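Fatty acid CoA ligase (Marinactinospora thermotolerans, PDB 6H1B) belongs to the ANL superfamily of AMP-binding enzymes and holds adenosine monophosphate together with 1-ethanoyl-9H-pyrido[3,4-b]indole-3-carboxylic acid. Local coordinates at residues G53-H58 with H77-R82; V279-A284 with L417-D422; L319-G324 with H390-D395. The protein carries 1 engineered substitution. One frame throughout, in Å; residues are numbered along the deposited sequence.

Interaction 1 (G53-H58 with H77-R82); sequences GVACLH and HYVGLR
Strands 53-57 and 77-80 run side by side in the same direction, their axes 4.7 Å apart and inclined by 29°, with G53 beside H77, V54 beside Y78, A55 beside V79 and C56 beside G80. The ladder is that of a parallel pair. V54 N donates to H77 O at 3.0 Å and C56 N to V79 O at 2.9 Å, while L81 N reaches C56 O at 3.0 Å just beyond the last bridge. The bond from V79 N to V54 O is weak.

At the start of the pair the imidazole of H77 lies over G53, whose CA sits 3.5 Å from the ring centroid in a CH-pi contact. The ring occupies the place a side chain on G53 would otherwise take, and it swings there because CG stands between the backbone N and the carbonyl carbon (chi1 65°). Its nitrogens bond to A97 O and to H152. A55, V79 and L81 occupy the same side of the pair; the A55 methyl touches V79 CG1 and L81 CD1, a small side chain between two larger ones. L57 crosses L81 at about a right angle, its CD1 3.7 Å from L81 CB.

On the other face, C56 meets Y78. The ring extends along the strand with CG anti to the backbone N (chi1 174°), so that CE1 comes within 3.7 Å of C56 CB, and the C56 sulfur approaches the same ring obliquely.

The pair belongs to a beta-alpha-beta unit at one margin of a five-stranded parallel sheet, where 77-80 is the outermost strand and 53-57 continues the sheet to strand 99-104. Connecting helix 62-73 covers the face of V54, C56 and Y78; helix 87-96 covers that of A55 and L81.

Interaction 2 (V279-A284 with L417-D422); sequences VPSRVA and LTEHPD
S281, in the first turn of helix 280-289, meets T418 and E419 near the end of helix 410-419. Helix start thus faces helix end at the junction between the large AMP-binding part of the ANL fold and its small C-terminal part. The contact is modest, burying 194 Å² in all.

Its apolar share falls to V279 and T418. V279 holds the N-cap position, and its CG1 packs against the threonine side chain, 3.8 Å from T418 CB, the two side chains crossing obliquely. Both are beta-branched residues that present a compact, blunt surface close to the backbone. P280, well suited to the first turn of a helix because it needs no amide hydrogen there, adds its ring beside T418 CG2, with CD 4.3 Å away.

Charge enters through E419. Its side chain folds back at chi2 (-55°), which brings OE2 to 3.8 Å from S281 N. That separation is too long to count as a bond, but a carboxylate near the amino end of helix 280-289 would probably be favoured by the helix dipole. The stronger partner of E419 is R317, to which OE1 forms a salt bridge.

One hydrogen bond joins the segments. A serine, with its hydroxyl one carbon from the backbone, can reach the T418 carbonyl where the two backbones come near, the CA atoms of S281 and E419 being 5.8 Å apart. S281 OG donates to T418 O over 3.2 Å, coming from above the carbonyl plane, 64° out of it.

Interaction 3 (L319-G324 with H390-D395); sequences LLTAVG and HLHLTD. With AMP (adenosine monophosphate), chain F.
G324 pairs with L391 in a single antiparallel, hydrogen-bonded bridge. V323 N donates to L391 O at 2.9 Å, nearly along the C=O axis, and L391 N donates to G324 O at 2.8 Å from above the carbonyl plane. The bridge follows a type I turn from L319 to A322. G324 is glycine for a backbone reason: its phi of 120° would press a CB against the preceding carbonyl oxygen. A water adds a further link, donating to T321 O and accepting from L393 N.

Two histidines offer their faces to aliphatic groups. L319 crosses H390 at about a right angle and sets CD1 3.9 Å from the ring centroid, a CH-pi contact, while G324 CA lies at the edge of that ring. D313 takes the hydrogen bond of H390 NE2, which would help fix the ring's rotation. A322 CB lies over one face of H392, 3.5 Å from the ring centroid and displaced toward the rim, a second CH-pi contact; the single methyl of alanine can come close over the ring face. T321 CB lies in the plane of the same ring, at its edge.

Apolar packing centres on V323. Its CG1 is anti to the carbonyl carbon (chi1 -75°), which turns CG1 to the ligand and CG2 to L391, whose CB is 3.7 Å from CG2. V323 CG1 and L393 CD1 touch and together form an apolar wall for the adenine: V323 CG1 lies 3.7 Å from AMP N1, and L393 CD1 is 3.8 Å from AMP C2.

Strand 391-396 pairs on with 381-385, where T394 and D395 make a classic beta bulge against V382. Y298 of strand 294-300 packs on V323, L391 and L393; helix 280-289 covers L320, and helix 410-419 meets T321 and L393.

Overall arrangement
Interactions 2 and 3 are neighbours on one side of the chain's centre, their centres 15 Å apart, and interaction 3 is nested within the chain loop that interaction 2 closes. They touch through L320, whose CD1 lies 3.5 Å from A284 CB. Interaction 3 borders the adenosine monophosphate pocket directly, whereas the P280 side chain of interaction 2 is about 10 Å from that ligand. Interaction 1 closes earlier in the chain and lies beyond the centre, 38 Å from interaction 2 and 33 Å from interaction 3 between centres. Its Y78 side chain is about 11 Å from the bound 1-ethanoyl-9H-pyrido[3,4-b]indole-3-carboxylic acid.

Interaction 1 (G53-H58 with H77-R82)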
loop_
_atom_site.group_PDB
_atom_site.type_symbol
_atom_site.label_atom_id
_atom_site.label_comp_id
_atom_site.label_asym_id
_atom_site.label_seq_id
_atom_site.Cartn_x
_atom_site.Cartn_y
_atom_site.Cartn_z
ATOM N N GLY A 53 14.173 17.359 -1.438
ATOM C CA GLY A 53 13.881 15.998 -1.004
ATOM C C GLY A 53 15.107 15.275 -0.448
ATOM O O GLY A 53 16.236 15.557 -0.842
ATOM N N VAL A 54 14.860 14.330 0.472
ATOM C CA VAL A 54 15.869 13.433 1.014
ATOM C C VAL A 54 15.494 11.990 0.661
ATOM O O VAL A 54 14.715 11.356 1.371
ATOM C CB VAL A 54 16.010 13.601 2.537
ATOM C CG1 VAL A 54 17.086 12.684 3.103
ATOM C CG2 VAL A 54 16.280 15.045 2.912
ATOM N N ALA A 55 16.047 11.492 -0.451
ATOM C CA ALA A 55 15.882 10.095 -0.860
ATOM C C ALA A 55 16.500 9.187 0.214
ATOM O O ALA A 55 17.569 9.485 0.724
ATOM C CB ALA A 55 16.493 9.870 -2.223
ATOM N N CYS A 56 15.788 8.105 0.562
ATOM C CA CYS A 56 16.172 7.217 1.634
ATOM C C CYS A 56 16.076 5.760 1.171
ATOM O O CYS A 56 15.024 5.282 0.757
ATOM C CB CYS A 56 15.307 7.439 2.861
ATOM S SG CYS A 56 15.493 9.087 3.590
ATOM N N LEU A 57 17.217 5.069 1.235
ATOM C CA LEU A 57 17.347 3.662 0.886
ATOM C C LEU A 57 17.669 2.894 2.169
ATOM O O LEU A 57 18.683 3.133 2.792
ATOM C CB LEU A 57 18.464 3.512 -0.152
ATOM C CG LEU A 57 18.554 2.140 -0.794
ATOM C CD1 LEU A 57 17.450 1.951 -1.826
ATOM C CD2 LEU A 57 19.904 1.917 -1.442
ATOM N N HIS A 58 16.768 2.006 2.584
ATOM C CA HIS A 58 16.922 1.284 3.856
ATOM C C HIS A 58 16.051 0.030 3.835
ATOM O O HIS A 58 15.193 -0.112 2.996
ATOM C CB HIS A 58 16.527 2.168 5.032
ATOM C CG HIS A 58 15.133 2.707 4.928
ATOM N ND1 HIS A 58 14.884 4.063 4.799
ATOM C CD2 HIS A 58 13.928 2.092 4.918
ATOM C CE1 HIS A 58 13.590 4.260 4.743
ATOM N NE2 HIS A 58 12.984 3.067 4.791
ATOM N N HIS A 77 10.995 16.869 2.212
ATOM C CA HIS A 77 10.087 15.815 1.831
ATOM C C HIS A 77 10.838 14.477 1.709
ATOM O O HIS A 77 11.878 14.381 1.059
ATOM C CB HIS A 77 9.268 16.222 0.601
ATOM C CG HIS A 77 10.016 16.431 -0.667
ATOM N ND1 HIS A 77 10.275 17.699 -1.160
ATOM C CD2 HIS A 77 10.481 15.562 -1.590
ATOM C CE1 HIS A 77 10.897 17.598 -2.324
ATOM N NE2 HIS A 77 11.035 16.300 -2.617
ATOM N N TYR A 78 10.287 13.451 2.378
ATOM C CA TYR A 78 10.817 12.096 2.414
ATOM C C TYR A 78 10.519 11.382 1.105
ATOM O O TYR A 78 9.411 11.434 0.599
ATOM C CB TYR A 78 10.192 11.298 3.555
ATOM C CG TYR A 78 10.562 9.836 3.589
ATOM C CD1 TYR A 78 11.680 9.374 4.266
ATOM C CD2 TYR A 78 9.742 8.901 2.989
ATOM C CE1 TYR A 78 11.975 8.021 4.333
ATOM C CE2 TYR A 78 10.037 7.553 3.018
ATOM C CZ TYR A 78 11.163 7.110 3.679
ATOM O OH TYR A 78 11.408 5.771 3.707
ATOM N N VAL A 79 11.537 10.691 0.600
ATOM C CA VAL A 79 11.444 9.981 -0.661
ATOM C C VAL A 79 11.954 8.551 -0.446
ATOM O O VAL A 79 13.136 8.299 -0.527
ATOM C CB VAL A 79 12.229 10.724 -1.752
ATOM C CG1 VAL A 79 12.270 9.957 -3.059
ATOM C CG2 VAL A 79 11.694 12.118 -1.956
ATOM N N GLY A 80 11.035 7.646 -0.094
ATOM C CA GLY A 80 11.350 6.253 0.189
ATOM C C GLY A 80 11.600 5.460 -1.083
ATOM O O GLY A 80 10.711 5.220 -1.876
ATOM N N LEU A 81 12.847 5.042 -1.273
ATOM C CA LEU A 81 13.223 4.205 -2.387
ATOM C C LEU A 81 12.840 2.760 -2.082
ATOM O O LEU A 81 13.335 2.164 -1.136
ATOM C CB LEU A 81 14.726 4.353 -2.614
ATOM C CG LEU A 81 15.180 5.753 -3.000
ATOM C CD1 LEU A 81 16.699 5.822 -2.987
ATOM C CD2 LEU A 81 14.610 6.112 -4.366
ATOM N N ARG A 82 11.950 2.235 -2.925
ATOM C CA ARG A 82 11.294 0.946 -2.760
ATOM C C ARG A 82 12.340 -0.163 -2.912
ATOM O O ARG A 82 13.081 -0.186 -3.894
ATOM C CB ARG A 82 10.192 0.868 -3.822
ATOM C CG ARG A 82 8.977 0.022 -3.477
ATOM C CD ARG A 82 7.798 0.419 -4.362
ATOM N NE ARG A 82 7.345 1.780 -4.067
ATOM C CZ ARG A 82 6.816 2.626 -4.943
ATOM N NH1 ARG A 82 6.582 2.255 -6.189
ATOM N NH2 ARG A 82 6.538 3.857 -4.565
#

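Interaction 2 (V279-A284 with L417-D422)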
loop_
_atom_site.group_PDB
_atom_site.type_symbol
_atom_site.label_atom_id
_atom_site.label_comp_id
_atom_site.label_asym_id
_atom_site.label_seq_id
_atom_site.Cartn_x
_atom_site.Cartn_y
_atom_site.Cartn_z
ATOM N N VAL A 279 -9.317 -12.192 -3.269
ATOM C CA VAL A 279 -10.056 -13.345 -3.762
ATOM C C VAL A 279 -11.127 -13.701 -2.741
ATOM O O VAL A 279 -10.824 -14.204 -1.660
ATOM C CB VAL A 279 -9.092 -14.518 -4.013
ATOM C CG1 VAL A 279 -9.775 -15.700 -4.678
ATOM C CG2 VAL A 279 -7.874 -14.092 -4.834
ATOM N N PRO A 280 -12.412 -13.402 -3.019
ATOM C CA PRO A 280 -13.470 -13.520 -2.009
ATOM C C PRO A 280 -13.514 -14.845 -1.237
ATOM O O PRO A 280 -13.618 -14.843 -0.039
ATOM C CB PRO A 280 -14.749 -13.355 -2.839
ATOM C CG PRO A 280 -14.325 -12.430 -3.962
ATOM C CD PRO A 280 -12.915 -12.863 -4.286
ATOM N N SER A 281 -13.408 -15.967 -1.954
ATOM C CA SER A 281 -13.434 -17.299 -1.349
ATOM C C SER A 281 -12.252 -17.480 -0.389
ATOM O O SER A 281 -12.359 -18.161 0.622
ATOM C CB SER A 281 -13.447 -18.361 -2.396
ATOM O OG SER A 281 -12.500 -18.083 -3.421
ATOM N N ARG A 282 -11.103 -16.882 -0.708
ATOM C CA ARG A 282 -9.925 -17.067 0.101
ATOM C C ARG A 282 -10.054 -16.163 1.334
ATOM O O ARG A 282 -9.571 -16.483 2.432
ATOM C CB ARG A 282 -8.667 -16.827 -0.737
ATOM C CG ARG A 282 -7.621 -17.911 -0.509
ATOM C CD ARG A 282 -7.192 -18.673 -1.751
ATOM N NE ARG A 282 -6.038 -18.147 -2.490
ATOM C CZ ARG A 282 -4.750 -18.513 -2.297
ATOM N NH1 ARG A 282 -4.393 -19.217 -1.236
ATOM N NH2 ARG A 282 -3.837 -18.180 -3.193
ATOM N N VAL A 283 -10.694 -15.012 1.135
ATOM C CA VAL A 283 -10.943 -14.090 2.210
ATOM C C VAL A 283 -11.926 -14.752 3.188
ATOM O O VAL A 283 -11.689 -14.797 4.383
ATOM C CB VAL A 283 -11.487 -12.756 1.665
ATOM C CG1 VAL A 283 -12.230 -11.930 2.722
ATOM C CG2 VAL A 283 -10.389 -11.941 1.012
ATOM N N ALA A 284 -13.043 -15.242 2.648
ATOM C CA ALA A 284 -14.069 -15.946 3.398
ATOM C C ALA A 284 -13.417 -16.957 4.341
ATOM O O ALA A 284 -13.732 -17.026 5.538
ATOM C CB ALA A 284 -15.012 -16.645 2.452
ATOM N N LEU A 417 -14.548 -17.481 -11.494
ATOM C CA LEU A 417 -13.534 -18.528 -11.664
ATOM C C LEU A 417 -13.022 -19.001 -10.297
ATOM O O LEU A 417 -12.942 -20.187 -10.042
ATOM C CB LEU A 417 -12.375 -17.998 -12.516
ATOM C CG LEU A 417 -12.690 -17.851 -14.005
ATOM C CD1 LEU A 417 -11.534 -17.198 -14.735
ATOM C CD2 LEU A 417 -13.009 -19.195 -14.630
ATOM N N THR A 418 -12.700 -18.057 -9.412
ATOM C CA THR A 418 -11.996 -18.330 -8.184
ATOM C C THR A 418 -12.929 -19.005 -7.154
ATOM O O THR A 418 -12.455 -19.660 -6.226
ATOM C CB THR A 418 -11.349 -16.973 -7.872
ATOM O OG1 THR A 418 -9.937 -17.096 -7.694
ATOM C CG2 THR A 418 -12.122 -16.240 -6.798
ATOM N N GLU A 419 -14.247 -18.857 -7.316
ATOM C CA GLU A 419 -15.230 -19.513 -6.449
ATOM C C GLU A 419 -15.098 -21.027 -6.584
ATOM O O GLU A 419 -15.400 -21.737 -5.648
ATOM C CB GLU A 419 -16.675 -19.128 -6.781
ATOM C CG GLU A 419 -17.160 -17.836 -6.154
ATOM C CD GLU A 419 -17.028 -17.721 -4.636
ATOM O OE1 GLU A 419 -17.601 -18.629 -3.912
ATOM O OE2 GLU A 419 -16.353 -16.726 -4.156
ATOM N N HIS A 420 -14.671 -21.528 -7.750
ATOM C CA HIS A 420 -14.506 -22.979 -7.941
ATOM C C HIS A 420 -13.516 -23.521 -6.917
ATOM O O HIS A 420 -12.479 -22.891 -6.651
ATOM C CB HIS A 420 -14.044 -23.305 -9.366
ATOM C CG HIS A 420 -14.126 -24.748 -9.720
ATOM N ND1 HIS A 420 -13.174 -25.655 -9.322
ATOM C CD2 HIS A 420 -15.031 -25.433 -10.447
ATOM C CE1 HIS A 420 -13.503 -26.853 -9.769
ATOM N NE2 HIS A 420 -14.632 -26.752 -10.458
ATOM N N PRO A 421 -13.837 -24.661 -6.269
ATOM C CA PRO A 421 -13.016 -25.178 -5.178
ATOM C C PRO A 421 -11.598 -25.569 -5.591
ATOM O O PRO A 421 -10.728 -25.623 -4.723
ATOM C CB PRO A 421 -13.768 -26.404 -4.666
ATOM C CG PRO A 421 -14.715 -26.743 -5.778
ATOM C CD PRO A 421 -15.053 -25.438 -6.461
ATOM N N ASP A 422 -11.385 -25.777 -6.897
ATOM C CA ASP A 422 -10.101 -26.252 -7.425
ATOM C C ASP A 422 -9.253 -25.100 -7.978
ATOM O O ASP A 422 -8.119 -25.312 -8.381
ATOM C CB ASP A 422 -10.340 -27.367 -8.440
ATOM C CG ASP A 422 -10.955 -28.595 -7.799
ATOM O OD1 ASP A 422 -10.525 -28.920 -6.675
ATOM O OD2 ASP A 422 -11.871 -29.198 -8.406
#

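Interaction 3 (L319-G324 with H390-D395)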
loop_
_atom_site.group_PDB
_atom_site.type_symbol
_atom_site.label_atom_id
_atom_site.label_comp_id
_atom_site.label_asym_id
_atom_site.label_seq_id
_atom_site.Cartn_x
_atom_site.Cartn_y
_atom_site.Cartn_z
ATOM N N LEU A 319 -20.627 -9.190 0.808
ATOM C CA LEU A 319 -19.720 -8.043 0.967
ATOM C C LEU A 319 -18.266 -8.447 0.721
ATOM O O LEU A 319 -17.366 -7.607 0.810
ATOM C CB LEU A 319 -19.869 -7.468 2.378
ATOM C CG LEU A 319 -21.202 -6.771 2.660
ATOM C CD1 LEU A 319 -21.193 -6.155 4.057
ATOM C CD2 LEU A 319 -21.505 -5.716 1.600
ATOM N N LEU A 320 -18.029 -9.717 0.415
ATOM C CA LEU A 320 -16.688 -10.159 0.157
ATOM C C LEU A 320 -16.190 -9.625 -1.183
ATOM O O LEU A 320 -15.027 -9.607 -1.375
ATOM C CB LEU A 320 -16.620 -11.685 0.231
ATOM C CG LEU A 320 -16.830 -12.235 1.645
ATOM C CD1 LEU A 320 -16.827 -13.744 1.630
ATOM C CD2 LEU A 320 -15.782 -11.705 2.620
ATOM N N THR A 321 -17.062 -9.110 -2.048
ATOM C CA THR A 321 -16.604 -8.450 -3.259
ATOM C C THR A 321 -16.465 -6.928 -3.097
ATOM O O THR A 321 -16.263 -6.224 -4.100
ATOM C CB THR A 321 -17.559 -8.717 -4.422
ATOM O OG1 THR A 321 -18.908 -8.415 -4.017
ATOM C CG2 THR A 321 -17.379 -10.141 -4.920
ATOM N N ALA A 322 -16.550 -6.420 -1.865
ATOM C CA ALA A 322 -16.571 -4.989 -1.610
ATOM C C ALA A 322 -15.276 -4.558 -0.901
ATOM O O ALA A 322 -14.524 -5.417 -0.350
ATOM C CB ALA A 322 -17.756 -4.660 -0.757
ATOM N N VAL A 323 -15.035 -3.233 -0.909
ATOM C CA VAL A 323 -13.903 -2.600 -0.235
ATOM C C VAL A 323 -14.369 -1.977 1.080
ATOM O O VAL A 323 -13.534 -1.680 1.962
ATOM C CB VAL A 323 -13.219 -1.534 -1.106
ATOM C CG1 VAL A 323 -12.374 -2.177 -2.201
ATOM C CG2 VAL A 323 -14.213 -0.531 -1.678
ATOM N N GLY A 324 -15.681 -1.752 1.183
ATOM C CA GLY A 324 -16.275 -1.302 2.390
ATOM C C GLY A 324 -16.968 0.031 2.219
ATOM O O GLY A 324 -17.189 0.483 1.086
ATOM N N HIS A 390 -21.855 0.194 0.669
ATOM C CA HIS A 390 -20.520 -0.363 0.501
ATOM C C HIS A 390 -20.118 -0.214 -0.966
ATOM O O HIS A 390 -20.937 -0.466 -1.886
ATOM C CB HIS A 390 -20.485 -1.827 0.896
ATOM C CG HIS A 390 -20.735 -2.059 2.338
ATOM N ND1 HIS A 390 -22.014 -2.221 2.836
ATOM C CD2 HIS A 390 -19.882 -2.201 3.383
ATOM C CE1 HIS A 390 -21.941 -2.441 4.138
ATOM N NE2 HIS A 390 -20.645 -2.436 4.501
ATOM N N LEU A 391 -18.867 0.202 -1.185
ATOM C CA LEU A 391 -18.331 0.352 -2.519
ATOM C C LEU A 391 -17.801 -1.016 -2.951
ATOM O O LEU A 391 -17.149 -1.713 -2.165
ATOM C CB LEU A 391 -17.227 1.409 -2.499
ATOM C CG LEU A 391 -16.510 1.669 -3.820
ATOM C CD1 LEU A 391 -17.451 2.280 -4.836
ATOM C CD2 LEU A 391 -15.312 2.575 -3.616
ATOM N N HIS A 392 -18.120 -1.377 -4.202
ATOM C CA HIS A 392 -17.632 -2.568 -4.892
ATOM C C HIS A 392 -16.846 -2.149 -6.132
ATOM O O HIS A 392 -17.396 -1.498 -7.014
ATOM C CB HIS A 392 -18.803 -3.461 -5.318
ATOM C CG HIS A 392 -19.515 -4.147 -4.202
ATOM N ND1 HIS A 392 -20.405 -3.485 -3.367
ATOM C CD2 HIS A 392 -19.507 -5.438 -3.804
ATOM C CE1 HIS A 392 -20.896 -4.329 -2.480
ATOM N NE2 HIS A 392 -20.362 -5.535 -2.729
ATOM N N LEU A 393 -15.566 -2.518 -6.197
ATOM C CA LEU A 393 -14.746 -2.247 -7.384
ATOM C C LEU A 393 -14.931 -3.394 -8.381
ATOM O O LEU A 393 -14.584 -4.537 -8.056
ATOM C CB LEU A 393 -13.277 -2.122 -6.981
ATOM C CG LEU A 393 -12.983 -1.076 -5.913
ATOM C CD1 LEU A 393 -11.493 -1.007 -5.607
ATOM C CD2 LEU A 393 -13.496 0.275 -6.349
ATOM N N THR A 394 -15.390 -3.075 -9.593
ATOM C CA THR A 394 -15.483 -4.053 -10.640
ATOM C C THR A 394 -14.179 -4.149 -11.437
ATOM O O THR A 394 -13.945 -5.165 -12.065
ATOM C CB THR A 394 -16.631 -3.731 -11.596
ATOM O OG1 THR A 394 -16.290 -2.563 -12.351
ATOM C CG2 THR A 394 -17.936 -3.557 -10.860
ATOM N N ASP A 395 -13.343 -3.108 -11.423
ATOM C CA ASP A 395 -12.129 -3.145 -12.226
ATOM C C ASP A 395 -11.303 -1.858 -12.089
ATOM O O ASP A 395 -11.838 -0.769 -11.848
ATOM C CB ASP A 395 -12.446 -3.324 -13.717
ATOM C CG ASP A 395 -11.787 -4.530 -14.368
ATOM O OD1 ASP A 395 -10.721 -4.981 -13.861
ATOM O OD2 ASP A 395 -12.364 -5.011 -15.369
HETATM P P AMP F . -1.259 1.907 -6.649
HETATM O O1P AMP F . -1.785 3.272 -6.197
HETATM O O2P AMP F . -0.093 1.347 -5.811
HETATM O O3P AMP F . -1.034 1.824 -8.164
HETATM O "O5'" AMP F . -2.559 0.946 -6.400
HETATM C "C5'" AMP F . -3.800 1.460 -6.894
HETATM C "C4'" AMP F . -4.828 0.365 -6.948
HETATM O "O4'" AMP F . -4.629 -0.637 -5.931
HETATM C "C3'" AMP F . -6.205 0.915 -6.663
HETATM O "O3'" AMP F . -6.617 1.704 -7.750
HETATM C "C2'" AMP F . -6.991 -0.356 -6.489
HETATM O "O2'" AMP F . -7.442 -0.849 -7.753
HETATM C "C1'" AMP F . -5.922 -1.288 -5.881
HETATM N N9 AMP F . -6.346 -1.618 -4.511
HETATM C C8 AMP F . -5.846 -1.204 -3.325
HETATM N N7 AMP F . -6.517 -1.720 -2.259
HETATM C C5 AMP F . -7.473 -2.486 -2.818
HETATM C C6 AMP F . -8.554 -3.328 -2.288
HETATM N N6 AMP F . -8.701 -3.422 -0.957
HETATM N N1 AMP F . -9.337 -3.964 -3.203
HETATM C C2 AMP F . -9.155 -3.828 -4.569
HETATM N N3 AMP F . -8.210 -3.085 -5.159
HETATM C C4 AMP F . -7.373 -2.410 -4.309
HETATM O O HOH W 1 -14.040 -4.548 -4.557
#